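Local coordinates for protein superoxide dismutase [Ni] (Streptomyces coelicolor, PDB 1T6U) that catalyses the disproportionation of superoxide to hydrogen peroxide and dioxygen with a nickel cofactor, working as a hollow, roughly spherical homohexamer, at residues E19-V24 / Q46-A51; H53-L58 / D80-M85; E26-N31 / T38-I43. The protein carries 1 engineered substitution. All coordinates share one frame; numbering follows the deposited sequence.

Contact 1. Residues E19-V24 / Q46-A51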
# COMPACT_ATOMS: atom_id res chain seq x y z
N GLU A 19 -16.12 6.67 11.88
CA GLU A 19 -16.12 6.80 13.32
C GLU A 19 -14.73 7.15 13.85
O GLU A 19 -14.54 7.98 14.73
CB GLU A 19 -16.66 5.49 13.92
CG GLU A 19 -18.15 5.27 13.78
CD GLU A 19 -18.63 3.92 14.27
OE1 GLU A 19 -19.85 3.65 14.15
OE2 GLU A 19 -17.81 3.11 14.76
N SER A 20 -13.70 6.48 13.30
CA SER A 20 -12.35 6.80 13.75
C SER A 20 -11.98 8.23 13.32
O SER A 20 -11.38 8.95 14.12
CB SER A 20 -11.37 5.66 13.36
OG SER A 20 -11.00 5.92 12.07
N VAL A 21 -12.38 8.70 12.14
CA VAL A 21 -12.14 10.08 11.77
C VAL A 21 -12.74 11.04 12.82
O VAL A 21 -12.07 11.96 13.29
CB VAL A 21 -12.67 10.35 10.37
CG1 VAL A 21 -12.69 11.82 10.00
CG2 VAL A 21 -11.83 9.65 9.30
N LYS A 22 -14.01 10.85 13.16
CA LYS A 22 -14.64 11.73 14.13
C LYS A 22 -13.96 11.69 15.49
O LYS A 22 -13.77 12.70 16.15
CB LYS A 22 -16.12 11.35 14.31
CG LYS A 22 -16.84 12.33 15.21
CD LYS A 22 -18.32 11.99 15.43
CE LYS A 22 -18.87 13.01 16.41
NZ LYS A 22 -20.17 12.67 17.04
N ALA A 23 -13.59 10.48 15.88
CA ALA A 23 -12.89 10.30 17.15
C ALA A 23 -11.55 11.04 17.15
O ALA A 23 -11.20 11.68 18.16
CB ALA A 23 -12.67 8.83 17.47
N VAL A 24 -10.81 10.96 16.08
CA VAL A 24 -9.56 11.70 15.94
C VAL A 24 -9.81 13.20 16.04
O VAL A 24 -9.09 13.90 16.76
CB VAL A 24 -8.84 11.31 14.64
CG1 VAL A 24 -7.63 12.21 14.41
CG2 VAL A 24 -8.37 9.87 14.71
N GLN A 46 -5.52 9.19 6.51
CA GLN A 46 -5.53 7.78 6.10
C GLN A 46 -6.88 7.13 6.30
O GLN A 46 -7.36 6.42 5.41
CB GLN A 46 -4.46 7.02 6.90
CG GLN A 46 -3.03 7.39 6.59
CD GLN A 46 -1.98 6.92 7.56
OE1 GLN A 46 -2.23 6.59 8.71
NE2 GLN A 46 -0.70 6.89 7.20
N ARG A 47 -7.49 7.33 7.47
CA ARG A 47 -8.75 6.62 7.70
C ARG A 47 -9.85 7.17 6.81
O ARG A 47 -10.68 6.40 6.32
CB ARG A 47 -9.12 6.67 9.18
CG ARG A 47 -8.07 6.28 10.17
CD ARG A 47 -7.11 5.17 9.78
NE ARG A 47 -7.71 3.86 9.65
CZ ARG A 47 -7.03 2.72 9.61
NH1 ARG A 47 -5.70 2.68 9.69
NH2 ARG A 47 -7.67 1.56 9.49
N ALA A 48 -9.83 8.49 6.58
CA ALA A 48 -10.82 9.13 5.71
C ALA A 48 -10.69 8.57 4.29
O ALA A 48 -11.68 8.30 3.63
CB ALA A 48 -10.67 10.62 5.74
N GLU A 49 -9.45 8.42 3.82
CA GLU A 49 -9.24 7.82 2.50
C GLU A 49 -9.78 6.40 2.40
O GLU A 49 -10.39 6.06 1.40
CB GLU A 49 -7.73 7.84 2.17
CG GLU A 49 -7.38 7.26 0.81
CD GLU A 49 -7.85 8.08 -0.37
OE1 GLU A 49 -8.49 9.16 -0.25
OE2 GLU A 49 -7.53 7.61 -1.50
N LEU A 50 -9.58 5.61 3.45
CA LEU A 50 -10.12 4.26 3.47
C LEU A 50 -11.66 4.30 3.42
O LEU A 50 -12.32 3.52 2.71
CB LEU A 50 -9.66 3.53 4.72
CG LEU A 50 -8.24 3.04 4.73
CD1 LEU A 50 -7.84 2.55 6.10
CD2 LEU A 50 -8.07 1.91 3.69
N ALA A 51 -12.26 5.22 4.17
CA ALA A 51 -13.72 5.37 4.15
C ALA A 51 -14.21 5.71 2.76
O ALA A 51 -15.22 5.18 2.30
CB ALA A 51 -14.17 6.42 5.15
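Val21 and Ser20 meet Arg47 and Ala48 without a single hydrogen bond across the interface. Val21 touches with one branch, CG2, which comes down on the start of Ala48: it sits 3.6 Å from Ala48 N and 3.9 Å from Ala48 CB, and its flank rests against Arg47 CB at 4.0 Å. The branch is put there by the valine torsion, which leaves CG2 beside the backbone N while CG1 stands opposite that N (chi1 170°). Next to it in sequence, Ser20 sets OG against the aliphatic root of Arg47, 3.5 Å from Arg47 CG; this is contact with methylene carbon, since the hydroxyl is bonded to the carbonyl of Glu17 in its own helix.

Arg47 uses its root here and sends its charge away. Its chain bends at chi2 and chi3, and the guanidinium passes over Leu50 CD1, which lies 3.4 Å from the guanidinium plane toward the rim, while NE forms a salt bridge with Glu17. Glu17 thus fixes both polar groups, through its carbonyl and its carboxylate, leaving the methylenes of Arg47 to lie against the Ser20 oxygen.

The segments cross at -155°, nearly antiparallel, with the axes of these short segments 9.0 Å apart, an approach probably eased by the small Ala48 beside Val21. Helix 74-89 closes the apolar side, bringing Ala88 to Val21 and the engineered Met85 to Ala48. On the polar side, Cys6 of a neighbouring subunit packs on Ser20 and His1 of that subunit on Arg47, and a bound nickel ion lies about 5 Å from the Ser20 side chain. The chemistry therefore divides the interface: a largely apolar seam within the four-helix bundle, and a polar edge, tied down within its own chain, beside a neighbour's metal-binding residues.

Contact 2. Residues H53-L58 / D80-M85; sequences HHVSVL and DTLKAM. Engineered in segment 80-85: Met85 (natural residue Leu).
Val55 packs on Leu82 and Thr81 where helix 34-62 runs antiparallel to helix 74-89, the segment axes 10.0 Å apart and 173° from parallel. The apolar contacts carry the pairing. Leu82 CD2 lies against the valine branch point, 3.8 Å from Val55 CG1 and equally near Val55 CB, the two side chains running alongside each other with opposite headings. Thr81 adds its methyl group, CG2, which fits between the two valine branches, 4.1 Å from Val55 CG1 and the same from Val55 CG2. In the threonine OG1 lies beside the backbone N (chi1 -58°), which leaves CG2 anti to that N and turned to the valine.

Polar groups are engaged along other directions. Thr81 OG1 bonds to the carbonyl of Leu77 one turn earlier in its helix, and Ser56, whose backbone N lies 4.3 Å from Leu82 CD2, has its hydroxyl bonded to Ser56 of another subunit. Around this pair, Ala14 of helix 12-30 touches Val55, and Tyr103 and Ile107 of helix 94-115 touch Thr81. With each hydroxyl supplied with a partner away from the seam, the two helices are left to meet through dispersion forces and the exclusion of water, as in a bundle core.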
# COMPACT_ATOMS: atom_id res chain seq x y z
N HIS A 53 -12.75 4.86 -0.08
CA HIS A 53 -12.71 3.61 -0.86
C HIS A 53 -13.92 2.71 -0.62
O HIS A 53 -14.57 2.21 -1.52
CB HIS A 53 -11.41 2.89 -0.53
CG HIS A 53 -11.34 1.54 -1.17
ND1 HIS A 53 -11.00 1.32 -2.47
CD2 HIS A 53 -11.60 0.32 -0.62
CE1 HIS A 53 -11.06 0.01 -2.70
NE2 HIS A 53 -11.41 -0.61 -1.60
N HIS A 54 -14.24 2.50 0.68
CA HIS A 54 -15.36 1.64 1.00
C HIS A 54 -16.67 2.17 0.39
O HIS A 54 -17.47 1.41 -0.12
CB HIS A 54 -15.47 1.45 2.51
CG HIS A 54 -14.32 0.75 3.12
ND1 HIS A 54 -13.84 -0.45 2.64
CD2 HIS A 54 -13.60 1.09 4.20
CE1 HIS A 54 -12.83 -0.80 3.42
NE2 HIS A 54 -12.65 0.11 4.38
N VAL A 55 -16.89 3.49 0.48
CA VAL A 55 -18.15 4.01 -0.04
C VAL A 55 -18.17 3.86 -1.55
O VAL A 55 -19.18 3.47 -2.12
CB VAL A 55 -18.30 5.47 0.39
CG1 VAL A 55 -19.42 6.15 -0.40
CG2 VAL A 55 -18.57 5.56 1.89
N SER A 56 -17.03 4.15 -2.20
CA SER A 56 -16.98 4.05 -3.65
C SER A 56 -17.26 2.62 -4.10
O SER A 56 -17.99 2.37 -5.06
CB SER A 56 -15.62 4.55 -4.14
OG SER A 56 -15.60 4.60 -5.58
N VAL A 57 -16.68 1.62 -3.42
CA VAL A 57 -16.90 0.22 -3.75
C VAL A 57 -18.37 -0.17 -3.60
O VAL A 57 -18.92 -0.89 -4.43
CB VAL A 57 -15.97 -0.64 -2.85
CG1 VAL A 57 -16.44 -2.09 -2.81
CG2 VAL A 57 -14.51 -0.55 -3.32
N LEU A 58 -19.03 0.26 -2.52
CA LEU A 58 -20.46 -0.05 -2.44
C LEU A 58 -21.20 0.39 -3.71
O LEU A 58 -22.04 -0.35 -4.27
CB LEU A 58 -21.08 0.64 -1.22
CG LEU A 58 -20.72 0.11 0.16
CD1 LEU A 58 -21.21 1.02 1.26
CD2 LEU A 58 -21.27 -1.29 0.41
N ASP A 80 -22.12 13.06 -2.62
CA ASP A 80 -22.12 13.92 -1.44
C ASP A 80 -21.41 13.30 -0.22
O ASP A 80 -20.76 14.02 0.54
CB ASP A 80 -23.57 14.25 -1.04
CG ASP A 80 -24.27 15.14 -2.03
OD1 ASP A 80 -23.61 15.65 -2.95
OD2 ASP A 80 -25.49 15.35 -1.95
N THR A 81 -21.55 12.00 -0.09
CA THR A 81 -20.84 11.32 0.99
C THR A 81 -19.34 11.44 0.80
O THR A 81 -18.58 11.72 1.74
CB THR A 81 -21.23 9.84 0.99
OG1 THR A 81 -22.66 9.69 1.16
CG2 THR A 81 -20.59 9.09 2.15
N LEU A 82 -18.87 11.21 -0.42
CA LEU A 82 -17.44 11.27 -0.69
C LEU A 82 -16.93 12.68 -0.48
O LEU A 82 -15.87 12.85 0.10
CB LEU A 82 -17.13 10.76 -2.10
CG LEU A 82 -17.41 9.26 -2.27
CD1 LEU A 82 -17.23 8.82 -3.72
CD2 LEU A 82 -16.54 8.36 -1.41
N LYS A 83 -17.71 13.66 -0.92
CA LYS A 83 -17.35 15.05 -0.68
C LYS A 83 -17.32 15.38 0.81
O LYS A 83 -16.49 16.20 1.28
CB LYS A 83 -18.31 15.96 -1.48
CG LYS A 83 -17.98 15.98 -2.97
CD LYS A 83 -19.01 16.81 -3.74
CE LYS A 83 -18.48 17.22 -5.10
NZ LYS A 83 -18.08 16.06 -5.94
N ALA A 84 -18.21 14.79 1.59
CA ALA A 84 -18.22 15.03 3.02
C ALA A 84 -16.97 14.45 3.69
O ALA A 84 -16.45 15.02 4.66
CB ALA A 84 -19.45 14.48 3.70
N MET A 85 -16.51 13.33 3.12
CA MET A 85 -15.29 12.73 3.64
C MET A 85 -14.08 13.60 3.32
O MET A 85 -13.17 13.75 4.13
CB MET A 85 -15.10 11.31 3.09
CG MET A 85 -16.00 10.26 3.66
SD MET A 85 -15.86 9.89 5.41
CE MET A 85 -14.33 10.61 6.00

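Contact 3. Residues E26-N31 / T38-I43; sequences EKMAGN and TRATVI
Met28 and Ala40 bring the backbones to 6.9 Å between their CA atoms, near the turn where helix 12-30 gives way to helix 34-62. From the first helix Met28 is the side chain that bridges the gap, and it touches with its whole outer half. Its CG presses on Ala40 CB at 3.5 Å, SD follows at 3.8 Å from the same Ala40 CB, and CE reaches on to Thr41 OG1 at 3.4 Å. The chain runs extended through chi2 and then bends at chi3 (81°), and this last bend brings CE to Thr41 OG1, the two side chains lying roughly perpendicular.

Thr41 OG1 is not left to the methyl alone: it hydrogen-bonds to the carbonyl of Gln37, one turn back. Lys44 flanks Met28 further along helix 34-62, and His35 of a neighbouring subunit packs on both Met28 and Thr41, while Leu4 of a different subunit reaches Ala40. Replacing Met28 with an alanine would probably open a gap above Ala40 and strip the apolar cover from Thr41 OG1, leaving His35 of the neighbouring subunit without part of its packing surface. A flexible thioether thus fills the space between two helices close to their connection, and its contact with oxygen is one of shape rather than a bond.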
# COMPACT_ATOMS: atom_id res chain seq x y z
N GLU A 26 -12.26 14.70 17.63
CA GLU A 26 -12.53 15.02 19.04
C GLU A 26 -11.24 15.10 19.86
O GLU A 26 -10.99 15.99 20.70
CB GLU A 26 -13.51 14.00 19.60
CG GLU A 26 -14.88 14.00 18.99
CD GLU A 26 -15.74 12.79 19.21
OE1 GLU A 26 -16.98 12.86 19.06
OE2 GLU A 26 -15.24 11.69 19.54
N LYS A 27 -10.36 14.13 19.64
CA LYS A 27 -9.12 14.11 20.40
C LYS A 27 -8.21 15.28 20.08
O LYS A 27 -7.47 15.75 20.93
CB LYS A 27 -8.37 12.79 20.12
CG LYS A 27 -9.12 11.62 20.74
CD LYS A 27 -8.50 10.29 20.53
CE LYS A 27 -9.13 9.18 21.35
NZ LYS A 27 -9.34 9.44 22.79
N MET A 28 -8.25 15.76 18.87
CA MET A 28 -7.46 16.93 18.50
C MET A 28 -7.86 18.12 19.34
O MET A 28 -7.08 18.98 19.60
CB MET A 28 -7.57 17.26 17.00
CG MET A 28 -6.97 16.15 16.13
SD MET A 28 -6.99 16.48 14.36
CE MET A 28 -5.55 17.54 14.21
N ALA A 29 -9.12 18.19 19.74
CA ALA A 29 -9.53 19.39 20.46
C ALA A 29 -8.99 19.33 21.88
O ALA A 29 -8.93 20.33 22.57
CB ALA A 29 -11.04 19.49 20.41
N GLY A 30 -8.62 18.12 22.33
CA GLY A 30 -8.23 17.90 23.71
C GLY A 30 -6.75 17.85 24.00
O GLY A 30 -6.29 17.67 25.14
N ASN A 31 -5.94 18.01 22.97
CA ASN A 31 -4.49 17.95 23.07
C ASN A 31 -3.86 18.79 21.95
O ASN A 31 -3.84 18.28 20.83
CB ASN A 31 -4.04 16.49 22.98
CG ASN A 31 -2.57 16.31 23.29
OD1 ASN A 31 -1.88 17.32 23.37
ND2 ASN A 31 -2.09 15.07 23.44
N THR A 38 0.07 16.60 14.71
CA THR A 38 0.55 16.09 13.42
C THR A 38 0.21 14.65 13.18
O THR A 38 -0.27 14.28 12.12
CB THR A 38 2.08 16.33 13.38
OG1 THR A 38 2.37 17.74 13.45
CG2 THR A 38 2.65 15.83 12.09
N ARG A 39 0.43 13.82 14.21
CA ARG A 39 0.05 12.40 14.12
C ARG A 39 -1.44 12.25 13.86
O ARG A 39 -1.84 11.42 13.01
CB ARG A 39 0.49 11.63 15.37
CG ARG A 39 1.98 11.54 15.57
CD ARG A 39 2.40 10.77 16.84
NE ARG A 39 1.84 9.45 16.66
CZ ARG A 39 0.88 8.84 17.33
NH1 ARG A 39 0.35 9.44 18.38
NH2 ARG A 39 0.45 7.65 16.96
N ALA A 40 -2.27 13.01 14.56
CA ALA A 40 -3.71 12.94 14.38
C ALA A 40 -4.07 13.30 12.94
O ALA A 40 -4.98 12.70 12.35
CB ALA A 40 -4.38 13.86 15.41
N THR A 41 -3.40 14.29 12.38
CA THR A 41 -3.69 14.74 11.03
C THR A 41 -3.31 13.67 10.03
O THR A 41 -4.11 13.38 9.12
CB THR A 41 -2.97 16.06 10.73
OG1 THR A 41 -3.35 17.07 11.69
CG2 THR A 41 -3.32 16.59 9.35
N VAL A 42 -2.13 13.07 10.18
CA VAL A 42 -1.70 11.96 9.35
C VAL A 42 -2.72 10.82 9.36
O VAL A 42 -3.16 10.32 8.33
CB VAL A 42 -0.33 11.42 9.84
CG1 VAL A 42 0.00 10.11 9.12
CG2 VAL A 42 0.76 12.46 9.64
N ILE A 43 -3.14 10.42 10.57
CA ILE A 43 -4.04 9.27 10.69
C ILE A 43 -5.42 9.58 10.16
O ILE A 43 -6.05 8.75 9.48
CB ILE A 43 -4.01 8.84 12.18
CG1 ILE A 43 -2.66 8.16 12.48
CG2 ILE A 43 -5.18 7.99 12.57
CD1 ILE A 43 -2.37 7.90 13.93

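All three contacts are buried and all use helix 34-62, but they sit at different depths. The centre of contact 2 lies about 5 Å from the centre of the chain, that of contact 1 about 8 Å and that of contact 3 about 19 Å; this last occupies the far end of the bundle and is packed against residues of other subunits. Contacts 1 and 3 join the same helix pair and touch through Val24 and Ala40. Contacts 1 and 2 meet through the engineered Met85, whose CE lies 3.7 Å from Ala48 CB. Branched aliphatic groups dominate contact 2; a valine and an arginine root share contact 1 beside a nickel ion; a single methionine carries contact 3.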